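Local coordinates for protein amidase, hydantoinase/carbamoylase family (PDB 5I4M) that probably removes the carbamoyl group from N-carbamoyl-L-amino acids by hydrolysis, as a dimeric, two-zinc amidase of the peptidase M20 family, at residues Ala62-Val67 / Ile191-Asp196; Val85-Ala90 / Val141-Trp146; Tyr237-Thr242 / Val302-Asp307; Arg257-Gly262 / Ile334-Ala339; Pro311-Leu316 / Ile343-Pro348. All coordinates share one frame; numbering follows the deposited sequence.

In the fold
The five contacts fall into two groups, in line with the two-domain plan of the M20 family. Contacts 1 and 2 belong to the zinc-binding part and touch each other through Val67 and Val85; both are buried, but contact 2 is a strand pair with backbone bonds, whereas contact 1 docks a loop on a helix through one tyrosine. Contacts 3, 4 and 5 lie in the smaller domain. Contact 3 is its buried strand pair; contact 4, centred about 11 Å from the centre of contact 3, joins a helix start to a helix end. Contact 5 meets strand 337-350 further along. Contacts 4 and 5 are partly buried, each at a capped helix start: contact 4 packs methyls on a glycine, contact 5 has one tyrosine-aspartate bond and proline packing.

Contact 1 of 5, residues Ala62-Val67 / Ile191-Asp196; sequences ARDLIV and IGYAGD
Tyr193 (chi1 -80°) and Arg63 (chi1 -67°) both hold CG anti to the carbonyl carbon, and beyond those atoms the two side chains run alongside one another with opposite headings. Arg63 CD sits above the middle of the ring, 4.0 Å from the Tyr193 centroid, in a CH-pi contact. Further out, Arg63 CZ is 4.9 Å from the same centroid, a cation-pi pair, although the guanidinium is turned 67° from the ring plane and is not stacked on it. Its two terminal nitrogens donate to Gly83 O, which takes NH1, and Thr147 OG1, which takes NH2. At the far end of the ring, Tyr193 OH donates over 2.6 Å to Asp64 OD1, which accepts on its lone pair turned away from OD2. A water adds a second bond to Asp64 OD1 at 2.8 Å and a longer one to Ile191 O at 3.3 Å, while OD2 pairs with Lys60. The tyrosine is thus held over one face by an arginine and at its hydroxyl by an acid, both from helix 57-72. Gly192, with positive phi, closes helix 184-191 in a Schellman motif, and the arrangement is that of a helix-terminating loop docked on a neighbouring helix of the zinc-binding domain.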
# COMPACT_ATOMS: atom_id res chain seq x y z
N ALA A 62 8.73 17.70 20.39
CA ALA A 62 7.86 17.57 21.56
C ALA A 62 8.67 17.18 22.80
O ALA A 62 8.45 17.73 23.89
CB ALA A 62 6.75 16.55 21.32
N ARG A 63 9.58 16.22 22.65
CA ARG A 63 10.49 15.86 23.74
C ARG A 63 11.29 17.06 24.22
O ARG A 63 11.34 17.34 25.42
CB ARG A 63 11.44 14.75 23.28
CG ARG A 63 10.79 13.41 23.00
CD ARG A 63 11.68 12.56 22.07
NE ARG A 63 11.21 11.18 22.09
CZ ARG A 63 11.75 10.21 22.82
NH1 ARG A 63 12.81 10.44 23.59
NH2 ARG A 63 11.21 8.99 22.77
N ASP A 64 11.95 17.76 23.29
CA ASP A 64 12.76 18.93 23.67
C ASP A 64 11.92 19.94 24.45
O ASP A 64 12.38 20.50 25.46
CB ASP A 64 13.34 19.61 22.43
CG ASP A 64 14.41 18.79 21.73
OD1 ASP A 64 14.87 17.75 22.27
OD2 ASP A 64 14.82 19.22 20.63
N LEU A 65 10.71 20.20 23.98
CA LEU A 65 9.88 21.24 24.59
C LEU A 65 9.51 20.86 26.01
O LEU A 65 9.65 21.67 26.94
CB LEU A 65 8.63 21.45 23.74
CG LEU A 65 7.61 22.47 24.26
CD1 LEU A 65 8.17 23.88 24.29
CD2 LEU A 65 6.34 22.43 23.41
N ILE A 66 9.08 19.62 26.20
CA ILE A 66 8.64 19.16 27.51
C ILE A 66 9.82 19.06 28.47
O ILE A 66 9.72 19.45 29.64
CB ILE A 66 7.89 17.83 27.35
CG1 ILE A 66 6.63 18.07 26.50
CG2 ILE A 66 7.52 17.24 28.71
CD1 ILE A 66 5.99 16.82 25.93
N VAL A 67 10.96 18.55 28.00
CA VAL A 67 12.17 18.54 28.83
C VAL A 67 12.50 19.95 29.31
O VAL A 67 12.84 20.15 30.49
CB VAL A 67 13.35 17.91 28.06
CG1 VAL A 67 14.68 18.26 28.71
CG2 VAL A 67 13.16 16.39 27.98
N ILE A 191 18.06 11.91 16.44
CA ILE A 191 17.35 13.01 17.10
C ILE A 191 17.95 13.36 18.45
O ILE A 191 17.40 14.21 19.16
CB ILE A 191 15.84 12.71 17.29
CG1 ILE A 191 15.60 11.57 18.29
CG2 ILE A 191 15.17 12.44 15.95
CD1 ILE A 191 14.19 11.61 18.90
N GLY A 192 19.05 12.73 18.83
CA GLY A 192 19.74 13.13 20.04
C GLY A 192 19.20 12.54 21.31
O GLY A 192 19.46 13.09 22.39
N TYR A 193 18.47 11.43 21.24
CA TYR A 193 17.93 10.77 22.42
C TYR A 193 18.48 9.35 22.58
O TYR A 193 17.83 8.50 23.19
CB TYR A 193 16.40 10.77 22.40
CG TYR A 193 15.87 12.11 22.86
CD1 TYR A 193 15.60 12.35 24.20
CD2 TYR A 193 15.68 13.15 21.96
CE1 TYR A 193 15.13 13.61 24.63
CE2 TYR A 193 15.23 14.39 22.38
CZ TYR A 193 14.96 14.61 23.71
OH TYR A 193 14.50 15.86 24.09
N ALA A 194 19.67 9.08 22.06
CA ALA A 194 20.39 7.84 22.38
C ALA A 194 21.07 8.06 23.72
O ALA A 194 22.24 8.46 23.79
CB ALA A 194 21.38 7.47 21.29
N GLY A 195 20.34 7.81 24.80
CA GLY A 195 20.77 8.21 26.12
C GLY A 195 21.81 7.28 26.73
O GLY A 195 22.10 6.20 26.23
N ASP A 196 22.35 7.73 27.87
CA ASP A 196 23.46 7.06 28.54
C ASP A 196 23.03 6.22 29.73
O ASP A 196 23.81 5.36 30.16
CB ASP A 196 24.48 8.09 29.02
CG ASP A 196 23.86 9.17 29.90
OD1 ASP A 196 22.83 9.75 29.50
OD2 ASP A 196 24.40 9.43 30.98
O HOH W 1 17.27 16.95 21.00

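Contact 2 of 5, residues Val85-Ala90 / Val141-Trp146; sequences VFMRRA and VEVVIW
Glu142 reaches from its strand across to Met87, Arg88 and Phe86 in turn. Its CB lies 3.7 Å from Met87 O, and CG, anti to the carbonyl carbon (chi1 -66°), rests 3.8 Å from Arg88 CB. The extended chain then brings OE1 to Arg88 NH1 at 3.0 Å, a salt bridge in which the acceptor lies in the guanidinium plane and offers the lone pair directed away from OE2. OE1 also pairs with Arg202, whose charge in turn faces the Phe86 ring. OE2 ends 3.6 Å from Phe86 CD2. All this happens on one face of an antiparallel strand pair running at 162°, part of the sheet of the M20 zinc-binding domain, where strand 141-145 has strand 99-103 as its parallel neighbour. Six backbone bonds fix the register, among them Arg89 N to Val141 O at 2.7 Å. Further along the same face, Val144 CG1 lies over the Phe86 ring, 4.2 Å from its centroid, and Phe86 turns an edge to the face of Trp146 in an offset edge-to-face pair with planes at 87°. On the other face, packed against helix 57-72, Met87 bends at its thioether and lays CE 3.8 Å from Ile145 CG1.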
# COMPACT_ATOMS: atom_id res chain seq x y z
N VAL A 85 12.66 9.23 28.66
CA VAL A 85 13.07 10.48 29.29
C VAL A 85 12.50 10.50 30.71
O VAL A 85 11.28 10.40 30.88
CB VAL A 85 12.57 11.70 28.50
CG1 VAL A 85 13.05 12.99 29.17
CG2 VAL A 85 13.00 11.62 27.05
N PHE A 86 13.37 10.68 31.70
CA PHE A 86 12.98 10.67 33.11
C PHE A 86 13.18 12.06 33.69
O PHE A 86 14.31 12.54 33.80
CB PHE A 86 13.77 9.61 33.87
CG PHE A 86 13.58 8.22 33.32
CD1 PHE A 86 14.37 7.76 32.27
CD2 PHE A 86 12.59 7.40 33.82
CE1 PHE A 86 14.18 6.48 31.74
CE2 PHE A 86 12.39 6.13 33.29
CZ PHE A 86 13.18 5.67 32.27
N MET A 87 12.08 12.70 34.06
CA MET A 87 12.08 14.03 34.64
C MET A 87 11.75 13.90 36.11
O MET A 87 10.62 13.55 36.47
CB MET A 87 11.10 14.93 33.89
CG MET A 87 11.50 15.16 32.43
SD MET A 87 10.14 15.61 31.32
CE MET A 87 9.46 14.00 30.91
N ARG A 88 12.73 14.17 36.97
CA ARG A 88 12.69 13.78 38.37
C ARG A 88 12.56 15.00 39.28
O ARG A 88 13.36 15.94 39.18
CB ARG A 88 13.95 12.99 38.73
CG ARG A 88 14.08 12.59 40.18
CD ARG A 88 15.29 11.69 40.30
NE ARG A 88 15.63 11.37 41.68
CZ ARG A 88 15.38 10.20 42.27
NH1 ARG A 88 14.75 9.22 41.60
NH2 ARG A 88 15.76 10.02 43.53
N ARG A 89 11.58 14.97 40.18
CA ARG A 89 11.44 15.96 41.24
C ARG A 89 11.89 15.32 42.55
O ARG A 89 11.25 14.38 43.03
CB ARG A 89 10.00 16.47 41.35
CG ARG A 89 9.79 17.58 42.40
CD ARG A 89 8.32 17.93 42.52
NE ARG A 89 8.05 19.14 43.30
CZ ARG A 89 7.79 19.16 44.61
NH1 ARG A 89 7.78 18.02 45.31
NH2 ARG A 89 7.55 20.31 45.21
N ALA A 90 12.97 15.84 43.13
CA ALA A 90 13.55 15.24 44.33
C ALA A 90 12.52 15.10 45.45
O ALA A 90 11.62 15.93 45.61
CB ALA A 90 14.73 16.09 44.82
N VAL A 141 9.49 11.99 42.85
CA VAL A 141 8.43 11.83 41.86
C VAL A 141 9.04 12.03 40.49
O VAL A 141 9.89 12.90 40.30
CB VAL A 141 7.29 12.83 42.13
CG1 VAL A 141 6.37 12.93 40.93
CG2 VAL A 141 6.51 12.44 43.40
N GLU A 142 8.65 11.19 39.53
CA GLU A 142 9.18 11.31 38.18
C GLU A 142 8.06 11.31 37.15
O GLU A 142 7.05 10.63 37.33
CB GLU A 142 10.15 10.15 37.85
CG GLU A 142 11.43 10.14 38.68
CD GLU A 142 12.41 9.07 38.22
OE1 GLU A 142 13.44 8.88 38.90
OE2 GLU A 142 12.15 8.41 37.20
N VAL A 143 8.25 12.07 36.08
CA VAL A 143 7.42 11.99 34.88
C VAL A 143 8.27 11.41 33.76
O VAL A 143 9.41 11.84 33.57
CB VAL A 143 6.87 13.37 34.47
CG1 VAL A 143 5.88 13.24 33.32
CG2 VAL A 143 6.25 14.06 35.66
N VAL A 144 7.73 10.44 33.03
CA VAL A 144 8.48 9.71 32.02
C VAL A 144 7.82 9.90 30.66
O VAL A 144 6.59 9.90 30.55
CB VAL A 144 8.59 8.21 32.37
CG1 VAL A 144 9.49 7.49 31.37
CG2 VAL A 144 9.16 8.02 33.78
N ILE A 145 8.65 10.09 29.63
CA ILE A 145 8.24 9.88 28.24
C ILE A 145 8.81 8.54 27.80
O ILE A 145 10.03 8.36 27.76
CB ILE A 145 8.73 11.00 27.31
CG1 ILE A 145 8.14 12.35 27.73
CG2 ILE A 145 8.33 10.66 25.86
CD1 ILE A 145 8.83 13.54 27.12
N TRP A 146 7.93 7.61 27.43
CA TRP A 146 8.37 6.31 26.93
C TRP A 146 8.45 6.33 25.41
O TRP A 146 7.54 6.83 24.74
CB TRP A 146 7.43 5.19 27.37
CG TRP A 146 7.29 5.06 28.87
CD1 TRP A 146 6.24 5.49 29.63
CD2 TRP A 146 8.23 4.45 29.77
NE1 TRP A 146 6.47 5.19 30.96
CE2 TRP A 146 7.68 4.56 31.07
CE3 TRP A 146 9.48 3.84 29.61
CZ2 TRP A 146 8.34 4.07 32.20
CZ3 TRP A 146 10.13 3.34 30.74
CH2 TRP A 146 9.56 3.47 32.02

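Contact 3 of 5, residues Tyr237-Thr242 / Val302-Asp307; sequences YEITFT and VFFTVD
Strands 237-242 and 302-307 run antiparallel at 151°, joined by six backbone hydrogen bonds through the pairs Tyr237-Val306, Ile239-Phe304 and Phe241-Val302. They are the two central strands of the four-stranded sheet in the M20 dimerisation domain, a ferredoxin-like fold in which two helices, 259-276 and 313-334, cover the face carrying Ile239 and Phe304. Ile239 N to Phe304 O and Phe304 N to Ile239 O are both 2.8 Å, whereas Val306 N approaches Tyr237 O at 3.1 Å from 42° above the carbonyl plane. On the helix-covered face, Phe304 holds CG in the position between the backbone N and carbonyl carbon (chi1 61°). One face of its ring receives Ile239 CB, 4.0 Å from the centroid and displaced toward the rim, and Ile239 CG2 comes 3.6 Å from Phe304 CZ. The Phe241 ring meets Phe304 obliquely, and Tyr237 CD1 packs 3.8 Å from Val306 CB while its hydroxyl bonds to Asp320 of helix 313-334. The other face looks toward the second subunit. There Phe303 lies across Glu238, whose OE1 makes a salt bridge to Arg295 of the second subunit, so the strand pair contributes directly to the dimer. The Phe303 ring has CE2 3.7 Å from Glu238 CB and its edge in line with Thr240 OG1, which lies in the ring plane 3.5 Å from CD2.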
# COMPACT_ATOMS: atom_id res chain seq x y z
N TYR A 237 0.54 -9.89 14.68
CA TYR A 237 1.14 -10.78 13.70
C TYR A 237 1.57 -10.00 12.47
O TYR A 237 1.02 -8.94 12.16
CB TYR A 237 0.16 -11.87 13.23
CG TYR A 237 -0.47 -12.66 14.33
CD1 TYR A 237 -1.54 -12.14 15.06
CD2 TYR A 237 -0.03 -13.93 14.64
CE1 TYR A 237 -2.13 -12.86 16.08
CE2 TYR A 237 -0.62 -14.67 15.66
CZ TYR A 237 -1.67 -14.12 16.37
OH TYR A 237 -2.26 -14.84 17.38
N GLU A 238 2.55 -10.56 11.76
CA GLU A 238 2.93 -10.15 10.42
C GLU A 238 2.82 -11.37 9.50
O GLU A 238 3.36 -12.43 9.82
CB GLU A 238 4.35 -9.58 10.38
CG GLU A 238 4.46 -8.21 11.08
CD GLU A 238 5.87 -7.61 11.04
OE1 GLU A 238 6.02 -6.45 11.47
OE2 GLU A 238 6.81 -8.30 10.58
N ILE A 239 2.12 -11.21 8.39
CA ILE A 239 1.91 -12.31 7.45
C ILE A 239 2.31 -11.82 6.06
O ILE A 239 1.87 -10.75 5.63
CB ILE A 239 0.45 -12.79 7.45
CG1 ILE A 239 0.08 -13.35 8.82
CG2 ILE A 239 0.26 -13.88 6.39
CD1 ILE A 239 -1.41 -13.67 8.97
N THR A 240 3.13 -12.60 5.37
CA THR A 240 3.37 -12.37 3.95
C THR A 240 2.88 -13.60 3.19
O THR A 240 3.29 -14.72 3.49
CB THR A 240 4.86 -12.12 3.66
OG1 THR A 240 5.28 -10.92 4.33
CG2 THR A 240 5.09 -11.96 2.16
N PHE A 241 1.96 -13.38 2.25
CA PHE A 241 1.58 -14.39 1.27
C PHE A 241 2.42 -14.18 0.02
O PHE A 241 2.55 -13.05 -0.46
CB PHE A 241 0.11 -14.27 0.88
CG PHE A 241 -0.85 -14.91 1.83
CD1 PHE A 241 -0.53 -16.08 2.49
CD2 PHE A 241 -2.11 -14.36 2.02
CE1 PHE A 241 -1.44 -16.69 3.35
CE2 PHE A 241 -3.02 -14.96 2.88
CZ PHE A 241 -2.68 -16.12 3.54
N THR A 242 2.95 -15.26 -0.54
CA THR A 242 3.62 -15.20 -1.83
C THR A 242 2.89 -16.10 -2.82
O THR A 242 2.70 -17.29 -2.56
CB THR A 242 5.09 -15.61 -1.71
OG1 THR A 242 5.74 -14.77 -0.74
CG2 THR A 242 5.78 -15.44 -3.06
N VAL A 302 1.85 -10.19 -0.83
CA VAL A 302 1.15 -9.22 0.01
C VAL A 302 1.60 -9.42 1.45
O VAL A 302 1.55 -10.54 1.98
CB VAL A 302 -0.39 -9.33 -0.10
CG1 VAL A 302 -1.05 -8.32 0.86
CG2 VAL A 302 -0.85 -9.08 -1.55
N PHE A 303 2.04 -8.33 2.07
CA PHE A 303 2.35 -8.27 3.49
C PHE A 303 1.17 -7.62 4.21
O PHE A 303 0.62 -6.63 3.72
CB PHE A 303 3.62 -7.45 3.73
CG PHE A 303 3.86 -7.07 5.17
CD1 PHE A 303 3.33 -5.89 5.69
CD2 PHE A 303 4.65 -7.86 5.99
CE1 PHE A 303 3.55 -5.53 7.02
CE2 PHE A 303 4.89 -7.50 7.32
CZ PHE A 303 4.34 -6.33 7.83
N PHE A 304 0.79 -8.17 5.37
CA PHE A 304 -0.25 -7.50 6.15
C PHE A 304 -0.11 -7.90 7.62
O PHE A 304 0.60 -8.85 7.97
CB PHE A 304 -1.65 -7.80 5.62
CG PHE A 304 -2.02 -9.26 5.64
CD1 PHE A 304 -1.61 -10.11 4.63
CD2 PHE A 304 -2.78 -9.77 6.67
CE1 PHE A 304 -1.95 -11.45 4.65
CE2 PHE A 304 -3.12 -11.11 6.69
CZ PHE A 304 -2.70 -11.95 5.68
N THR A 305 -0.80 -7.14 8.47
CA THR A 305 -0.73 -7.31 9.91
C THR A 305 -2.05 -7.82 10.45
O THR A 305 -3.12 -7.60 9.86
CB THR A 305 -0.37 -5.99 10.61
OG1 THR A 305 -1.37 -5.00 10.33
CG2 THR A 305 0.99 -5.50 10.13
N VAL A 306 -1.98 -8.50 11.59
CA VAL A 306 -3.18 -8.90 12.32
C VAL A 306 -3.03 -8.43 13.76
O VAL A 306 -1.95 -8.53 14.34
CB VAL A 306 -3.42 -10.41 12.25
CG1 VAL A 306 -4.67 -10.78 13.04
CG2 VAL A 306 -3.57 -10.83 10.82
N ASP A 307 -4.12 -7.89 14.30
CA ASP A 307 -4.18 -7.34 15.65
C ASP A 307 -5.32 -8.06 16.34
O ASP A 307 -6.48 -7.95 15.92
CB ASP A 307 -4.43 -5.82 15.57
CG ASP A 307 -4.51 -5.15 16.94
OD1 ASP A 307 -5.30 -5.56 17.81
OD2 ASP A 307 -3.78 -4.15 17.12

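Contact 4 of 5, residues Arg257-Gly262 / Ile334-Ala339; sequences RDALLG and IGLDTA
Residues 257-262, which lead into helix 259-276, meet Ile334 to Leu336, where helix 313-334 ends and strand 337-350 begins. Both helices are those of the ferredoxin-like M20 dimerisation domain, so the contact brings together one end of each helix beside the sheet. Hydrophobic methyls do most of the joining. Ile334 CG1 stands anti to the carbonyl carbon, and the chain continues extended through chi2 of 170° to CD1, which touches Gly262 CA at 3.4 Å and approaches Leu261 CG at 4.2 Å. Leu336 splits its two methyls: CD1 is 3.8 Å from Gly262 CA, while CD2 reaches 3.8 Å to Ala259 CA. Gly262 has no side chain, and both methyls lie on the flank from which one would leave the helix, which explains how closely they settle on its CA. Ile334 CG2 adds a contact of 3.8 Å to Asp258 N. The helix start itself is capped by Asp258 at the N-cap position: OD1 accepts from Leu261 N at 2.9 Å, met from 63° above the carboxylate plane, and more weakly from Leu260 N. Nearby, Leu260 and Leu261 also pack against the second subunit. Gly335, with positive phi, turns the chain out of helix 313-334. Arg257 was modelled in two conformations; in the conformer described, which makes the bond tentative, NH2 lies nearly on the line of the Gly335 carbonyl and donates to its O over 2.6 Å at 161°.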
# COMPACT_ATOMS: atom_id res chain seq x y z
N ARG A 257 -2.37 -17.67 -8.79
CA ARG A 257 -1.99 -17.70 -7.38
C ARG A 257 -1.90 -16.26 -6.93
O ARG A 257 -0.83 -15.65 -6.89
CB ARG A 257 -0.69 -18.48 -7.19
CG ARG A 257 -0.83 -19.93 -7.68
CD ARG A 257 0.23 -20.85 -7.11
NE ARG A 257 1.57 -20.55 -7.58
CZ ARG A 257 2.60 -20.24 -6.78
NH1 ARG A 257 3.79 -20.00 -7.30
NH2 ARG A 257 2.43 -20.19 -5.47
N ASP A 258 -3.08 -15.70 -6.61
CA ASP A 258 -3.27 -14.28 -6.31
C ASP A 258 -3.07 -14.05 -4.82
O ASP A 258 -3.90 -14.47 -4.00
CB ASP A 258 -4.67 -13.87 -6.76
CG ASP A 258 -4.89 -12.37 -6.71
OD1 ASP A 258 -4.40 -11.74 -5.75
OD2 ASP A 258 -5.56 -11.83 -7.64
N ALA A 259 -1.99 -13.35 -4.45
CA ALA A 259 -1.70 -13.14 -3.04
C ALA A 259 -2.65 -12.13 -2.40
O ALA A 259 -2.88 -12.19 -1.19
CB ALA A 259 -0.25 -12.68 -2.85
N LEU A 260 -3.20 -11.20 -3.18
CA LEU A 260 -4.17 -10.28 -2.61
C LEU A 260 -5.52 -10.96 -2.40
O LEU A 260 -6.24 -10.64 -1.45
CB LEU A 260 -4.29 -9.03 -3.49
CG LEU A 260 -5.27 -7.96 -3.02
CD1 LEU A 260 -4.91 -7.49 -1.61
CD2 LEU A 260 -5.30 -6.77 -3.99
N LEU A 261 -5.90 -11.88 -3.28
CA LEU A 261 -7.09 -12.67 -3.01
C LEU A 261 -6.96 -13.39 -1.68
O LEU A 261 -7.89 -13.40 -0.87
CB LEU A 261 -7.32 -13.67 -4.15
CG LEU A 261 -8.59 -14.53 -4.06
CD1 LEU A 261 -9.85 -13.65 -4.14
CD2 LEU A 261 -8.58 -15.58 -5.14
N GLY A 262 -5.79 -13.98 -1.43
CA GLY A 262 -5.55 -14.64 -0.16
C GLY A 262 -5.59 -13.67 1.01
O GLY A 262 -6.29 -13.90 2.00
N ILE A 334 -5.56 -21.57 -2.49
CA ILE A 334 -5.05 -20.77 -3.60
C ILE A 334 -3.72 -21.30 -4.10
O ILE A 334 -3.43 -21.26 -5.30
CB ILE A 334 -4.94 -19.29 -3.16
CG1 ILE A 334 -6.31 -18.75 -2.78
CG2 ILE A 334 -4.29 -18.43 -4.27
CD1 ILE A 334 -6.24 -17.38 -2.12
N GLY A 335 -2.88 -21.81 -3.20
CA GLY A 335 -1.53 -22.19 -3.58
C GLY A 335 -0.53 -21.10 -3.26
O GLY A 335 0.40 -20.84 -4.02
N LEU A 336 -0.71 -20.45 -2.12
CA LEU A 336 0.21 -19.42 -1.65
C LEU A 336 1.20 -20.02 -0.66
O LEU A 336 0.87 -20.95 0.08
CB LEU A 336 -0.56 -18.28 -1.00
CG LEU A 336 -1.65 -17.62 -1.84
CD1 LEU A 336 -2.47 -16.63 -1.00
CD2 LEU A 336 -1.03 -16.90 -3.04
N ASP A 337 2.42 -19.47 -0.65
CA ASP A 337 3.37 -19.71 0.43
C ASP A 337 3.08 -18.71 1.55
O ASP A 337 2.74 -17.56 1.29
CB ASP A 337 4.81 -19.54 -0.05
CG ASP A 337 5.22 -20.61 -1.05
OD1 ASP A 337 4.65 -21.72 -1.01
OD2 ASP A 337 6.12 -20.35 -1.87
N THR A 338 3.23 -19.15 2.80
CA THR A 338 2.88 -18.33 3.95
C THR A 338 4.07 -18.14 4.86
O THR A 338 4.71 -19.11 5.27
CB THR A 338 1.75 -18.95 4.77
OG1 THR A 338 0.62 -19.18 3.92
CG2 THR A 338 1.35 -18.01 5.90
N ALA A 339 4.35 -16.88 5.20
CA ALA A 339 5.28 -16.54 6.27
C ALA A 339 4.46 -15.85 7.34
O ALA A 339 3.97 -14.74 7.12
CB ALA A 339 6.40 -15.64 5.76
O HOH W 2 4.62 -19.21 -4.75

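Contact 5 of 5, residues Pro311-Leu316 / Ile343-Pro348; sequences PDDAVL and IFYYAP
Asp313 OD1 accepts from Tyr345 OH over 2.6 Å, the shortest polar bond between residues 311-316 and 343-348. The hydroxyl comes in on the lone pair that faces the other carboxylate oxygen, which leaves Asp313 OD2 3.0 Å from the same OH. The two side chains cross at about a right angle, yet carboxylate and ring planes are only 14° apart, and OD1 lies in the plane of the Tyr345 ring at its edge. Asp313 holds CG anti to the backbone N (chi1 -161°), and from that CG the carboxylate meets the hydroxyl. Leu316 sets CD2 beside the same ring edge, 4.3 Å from Tyr345 CE1, and Arg235 makes a cation-pi pair with the tyrosine. Pro348 fits against the loop before the helix: its CG is 3.2 Å and its CB 3.3 Å from Pro311 O, and its CD packs 3.8 Å from Asp313 CB. Asp312 caps helix 313-334 from the N-cap position, with OD1 accepting from Val315 N at 3.0 Å and weakly from Ala314 N. The helix dipole would be expected to stabilise the negative charges of Asp312 and Asp313. Next in the strand, Tyr346 reaches from its hydroxyl to Gln234, a residue that binds 3-phosphoglycerate. The contact therefore joins the capped start of the second helix of the ferredoxin-like dimerisation domain to the end of its last strand, near the ligand pocket.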
# COMPACT_ATOMS: atom_id res chain seq x y z
N PRO A 311 -9.70 -9.81 26.83
CA PRO A 311 -9.37 -9.74 28.26
C PRO A 311 -9.08 -11.09 28.89
O PRO A 311 -8.65 -11.12 30.05
CB PRO A 311 -10.62 -9.12 28.88
CG PRO A 311 -11.73 -9.46 27.90
CD PRO A 311 -11.08 -9.35 26.56
N ASP A 312 -9.34 -12.19 28.20
CA ASP A 312 -9.11 -13.52 28.73
C ASP A 312 -8.02 -14.21 27.91
O ASP A 312 -8.16 -14.35 26.69
CB ASP A 312 -10.39 -14.34 28.73
CG ASP A 312 -10.19 -15.72 29.30
OD1 ASP A 312 -9.65 -16.57 28.58
OD2 ASP A 312 -10.54 -15.93 30.48
N ASP A 313 -6.95 -14.65 28.58
CA ASP A 313 -5.81 -15.22 27.87
C ASP A 313 -6.20 -16.47 27.08
O ASP A 313 -5.72 -16.68 25.96
CB ASP A 313 -4.68 -15.54 28.86
CG ASP A 313 -3.33 -15.71 28.19
OD1 ASP A 313 -2.98 -14.88 27.33
OD2 ASP A 313 -2.61 -16.68 28.51
N ALA A 314 -7.08 -17.30 27.64
CA ALA A 314 -7.47 -18.53 26.94
C ALA A 314 -8.26 -18.22 25.68
O ALA A 314 -8.11 -18.90 24.66
CB ALA A 314 -8.28 -19.43 27.88
N VAL A 315 -9.14 -17.21 25.72
CA VAL A 315 -9.89 -16.85 24.53
C VAL A 315 -8.97 -16.23 23.49
O VAL A 315 -9.11 -16.48 22.29
CB VAL A 315 -11.04 -15.89 24.89
CG1 VAL A 315 -11.81 -15.51 23.63
CG2 VAL A 315 -11.96 -16.55 25.90
N LEU A 316 -8.01 -15.42 23.93
CA LEU A 316 -7.04 -14.86 23.00
C LEU A 316 -6.22 -15.97 22.35
O LEU A 316 -5.88 -15.89 21.17
CB LEU A 316 -6.14 -13.85 23.72
CG LEU A 316 -5.04 -13.13 22.95
CD1 LEU A 316 -5.64 -12.34 21.79
CD2 LEU A 316 -4.27 -12.21 23.89
N ILE A 343 4.48 -11.33 16.24
CA ILE A 343 5.56 -10.43 16.59
C ILE A 343 5.39 -9.79 17.97
O ILE A 343 6.30 -9.09 18.43
CB ILE A 343 5.74 -9.33 15.53
CG1 ILE A 343 4.53 -8.40 15.50
CG2 ILE A 343 5.99 -9.94 14.14
CD1 ILE A 343 4.85 -7.02 14.92
N PHE A 344 4.26 -10.04 18.64
CA PHE A 344 3.94 -9.34 19.88
C PHE A 344 2.90 -10.15 20.64
O PHE A 344 1.90 -10.58 20.06
CB PHE A 344 3.39 -7.94 19.55
CG PHE A 344 3.22 -7.02 20.75
CD1 PHE A 344 4.25 -6.82 21.66
CD2 PHE A 344 2.05 -6.28 20.90
CE1 PHE A 344 4.10 -5.93 22.72
CE2 PHE A 344 1.90 -5.39 21.97
CZ PHE A 344 2.93 -5.23 22.88
N TYR A 345 3.13 -10.35 21.94
CA TYR A 345 2.13 -11.00 22.78
C TYR A 345 2.36 -10.58 24.23
O TYR A 345 3.50 -10.60 24.70
CB TYR A 345 2.20 -12.53 22.66
CG TYR A 345 1.50 -13.27 23.79
CD1 TYR A 345 0.17 -13.03 24.09
CD2 TYR A 345 2.18 -14.21 24.56
CE1 TYR A 345 -0.48 -13.71 25.14
CE2 TYR A 345 1.55 -14.88 25.60
CZ TYR A 345 0.22 -14.63 25.89
OH TYR A 345 -0.40 -15.30 26.93
N TYR A 346 1.29 -10.18 24.91
CA TYR A 346 1.32 -10.14 26.36
C TYR A 346 -0.05 -10.54 26.90
O TYR A 346 -1.08 -10.25 26.29
CB TYR A 346 1.74 -8.77 26.91
CG TYR A 346 0.81 -7.60 26.62
CD1 TYR A 346 -0.23 -7.28 27.50
CD2 TYR A 346 1.01 -6.80 25.49
CE1 TYR A 346 -1.06 -6.20 27.25
CE2 TYR A 346 0.18 -5.72 25.24
CZ TYR A 346 -0.85 -5.43 26.11
OH TYR A 346 -1.66 -4.35 25.84
N ALA A 347 -0.03 -11.25 28.01
CA ALA A 347 -1.25 -11.71 28.63
C ALA A 347 -2.01 -10.54 29.25
O ALA A 347 -1.40 -9.53 29.61
CB ALA A 347 -0.94 -12.75 29.70
N PRO A 348 -3.33 -10.65 29.37
CA PRO A 348 -4.08 -9.69 30.19
C PRO A 348 -3.43 -9.57 31.56
O PRO A 348 -2.90 -10.55 32.10
CB PRO A 348 -5.48 -10.32 30.29
CG PRO A 348 -5.57 -11.29 29.15
CD PRO A 348 -4.17 -11.79 28.94